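Local atomic coordinates of putative thiol-disulfide isomerase or thioredoxin (Salmonella enterica subsp. enterica serovar Typhimurium, PDB entry 3L9V), a protein that probably catalyses thiol-disulfide exchange as a DsbA-like oxidoreductase with a thioredoxin fold. Residues Ile42-Pro47 / Val178-Leu182. Sequence-based numbering, arbitrary orientation.
Sequences IRHVLP and VRKLL
Val45 sets its CG2 against the shoulder of the C-terminal helix, 3.8 Å from Arg179 CB and 4.5 Å from Val178 CG1. The contact belongs to the thioredoxin fold of a DsbA-like protein: the last part of helix 38-43 and the turn that follows meet helix 167-182 over one face of the central sheet, where Val18 touches Ile42, Leu46, Val178 and Leu182. Residues Arg43-Leu46 form a type I beta turn, as the phi/psi of His44 (-65°/-19°) and Val45 (-108°/9°) require, closed by Leu46 N to Arg43 O at 3.1 Å; Leu46 and Pro47 then extend (psi 127° and 162°). Val178 to Leu181 are helical, and Leu182 N bonds to both Val178 O and Arg179 O, each at 3.0 Å. CA atoms pair as Ile42-Val178 (6.9 Å), Val45-Arg179 (5.6 Å) and Pro47-Leu182 (7.4 Å), so both segments run in the same sense, closest at the turn. The interface is apolar and buries 294 Å² summed over both segments. Ile42 (chi1 m, chi2 t) brings CG2 to 4.1 Å from CG1 of Val178 (chi1 t). Arg179 offers its aliphatic base while its end leads away. Leu182 (chi1 m, chi2 t) points across the gap, its CD1 lying 4.3 Å from Leu46 CD2 and 4.0 Å from Pro47 CD.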
loop_
_atom_site.group_PDB
_atom_site.type_symbol
_atom_site.label_atom_id
_atom_site.label_comp_id
_atom_site.label_asym_id
_atom_site.label_seq_id
_atom_site.Cartn_x
_atom_site.Cartn_y
_atom_site.Cartn_z
ATOM N N ILE A 42 -6.640 -4.261 -10.388
ATOM C CA ILE A 42 -6.946 -5.192 -9.309
ATOM C C ILE A 42 -8.285 -4.827 -8.643
ATOM O O ILE A 42 -9.128 -5.693 -8.417
ATOM C CB ILE A 42 -5.788 -5.250 -8.274
ATOM C CG1 ILE A 42 -4.597 -6.018 -8.849
ATOM C CG2 ILE A 42 -6.226 -5.932 -6.988
ATOM C CD1 ILE A 42 -3.380 -6.012 -7.922
ATOM N N ARG A 43 -8.501 -3.547 -8.349
ATOM C CA ARG A 43 -9.758 -3.155 -7.731
ATOM C C ARG A 43 -10.908 -3.521 -8.663
ATOM O O ARG A 43 -11.986 -3.911 -8.232
ATOM C CB ARG A 43 -9.759 -1.653 -7.404
ATOM C CG ARG A 43 -8.958 -1.328 -6.138
ATOM C CD ARG A 43 -8.896 0.183 -5.850
ATOM N NE ARG A 43 -8.121 0.407 -4.636
ATOM C CZ ARG A 43 -6.913 0.960 -4.594
ATOM N NH1 ARG A 43 -6.344 1.396 -5.710
ATOM N NH2 ARG A 43 -6.285 1.088 -3.428
ATOM N N HIS A 44 -10.643 -3.437 -9.957
ATOM C CA HIS A 44 -11.646 -3.746 -10.950
ATOM C C HIS A 44 -12.087 -5.216 -10.958
ATOM O O HIS A 44 -13.145 -5.532 -11.482
ATOM C CB HIS A 44 -11.173 -3.314 -12.343
ATOM C CG HIS A 44 -12.170 -3.589 -13.425
ATOM N ND1 HIS A 44 -11.986 -4.571 -14.375
ATOM C CD2 HIS A 44 -13.368 -3.021 -13.693
ATOM C CE1 HIS A 44 -13.026 -4.586 -15.191
ATOM N NE2 HIS A 44 -13.879 -3.661 -14.799
ATOM N N VAL A 45 -11.305 -6.121 -10.386
ATOM C CA VAL A 45 -11.753 -7.511 -10.379
ATOM C C VAL A 45 -12.176 -7.960 -8.991
ATOM O O VAL A 45 -12.443 -9.131 -8.774
ATOM C CB VAL A 45 -10.712 -8.482 -10.997
ATOM C CG1 VAL A 45 -10.399 -8.068 -12.432
ATOM C CG2 VAL A 45 -9.433 -8.532 -10.156
ATOM N N LEU A 46 -12.260 -7.021 -8.054
ATOM C CA LEU A 46 -12.715 -7.366 -6.717
ATOM C C LEU A 46 -14.150 -7.851 -6.769
ATOM O O LEU A 46 -15.001 -7.173 -7.317
ATOM C CB LEU A 46 -12.642 -6.152 -5.806
ATOM C CG LEU A 46 -11.263 -5.771 -5.258
ATOM C CD1 LEU A 46 -11.380 -4.457 -4.465
ATOM C CD2 LEU A 46 -10.698 -6.888 -4.399
ATOM N N PRO A 47 -14.426 -9.039 -6.213
ATOM C CA PRO A 47 -15.822 -9.479 -6.124
ATOM C C PRO A 47 -16.646 -8.488 -5.313
ATOM O O PRO A 47 -16.075 -7.679 -4.580
ATOM C CB PRO A 47 -15.714 -10.807 -5.377
ATOM C CG PRO A 47 -14.368 -11.313 -5.736
ATOM C CD PRO A 47 -13.500 -10.080 -5.749
ATOM N N VAL A 178 -4.615 -12.294 -10.175
ATOM C CA VAL A 178 -5.335 -11.914 -8.963
ATOM C C VAL A 178 -6.808 -12.250 -9.045
ATOM O O VAL A 178 -7.389 -12.773 -8.093
ATOM C CB VAL A 178 -5.157 -10.439 -8.637
ATOM C CG1 VAL A 178 -6.126 -10.028 -7.502
ATOM C CG2 VAL A 178 -3.722 -10.210 -8.245
ATOM N N ARG A 179 -7.410 -11.934 -10.190
ATOM C CA ARG A 179 -8.784 -12.308 -10.480
ATOM C C ARG A 179 -9.006 -13.823 -10.265
ATOM O O ARG A 179 -9.891 -14.235 -9.510
ATOM C CB ARG A 179 -9.141 -11.910 -11.917
ATOM C CG ARG A 179 -10.623 -12.170 -12.329
ATOM C CD ARG A 179 -10.768 -12.266 -13.867
ATOM N NE ARG A 179 -10.135 -13.485 -14.346
ATOM C CZ ARG A 179 -9.436 -13.605 -15.474
ATOM N NH1 ARG A 179 -9.263 -12.568 -16.284
ATOM N NH2 ARG A 179 -8.910 -14.783 -15.789
ATOM N N LYS A 180 -8.197 -14.647 -10.921
ATOM C CA LYS A 180 -8.282 -16.101 -10.749
ATOM C C LYS A 180 -8.292 -16.535 -9.281
ATOM O O LYS A 180 -9.100 -17.349 -8.857
ATOM C CB LYS A 180 -7.132 -16.781 -11.486
ATOM C CG LYS A 180 -6.982 -18.267 -11.142
ATOM C CD LYS A 180 -5.945 -18.939 -12.040
ATOM C CE LYS A 180 -4.536 -18.409 -11.757
ATOM N NZ LYS A 180 -3.549 -18.918 -12.759
ATOM N N LEU A 181 -7.378 -15.968 -8.505
ATOM C CA LEU A 181 -7.209 -16.330 -7.110
ATOM C C LEU A 181 -8.336 -15.819 -6.222
ATOM O O LEU A 181 -8.539 -16.315 -5.111
ATOM C CB LEU A 181 -5.870 -15.810 -6.600
ATOM C CG LEU A 181 -4.634 -16.496 -7.183
ATOM C CD1 LEU A 181 -3.372 -15.806 -6.669
ATOM C CD2 LEU A 181 -4.607 -17.993 -6.847
ATOM N N LEU A 182 -9.059 -14.818 -6.710
ATOM C CA LEU A 182 -10.224 -14.331 -6.002
ATOM C C LEU A 182 -11.470 -15.150 -6.326
ATOM O O LEU A 182 -12.510 -14.939 -5.726
ATOM C CB LEU A 182 -10.485 -12.880 -6.376
ATOM C CG LEU A 182 -9.573 -11.914 -5.606
ATOM C CD1 LEU A 182 -9.555 -10.552 -6.262
ATOM C CD2 LEU A 182 -10.088 -11.829 -4.208
#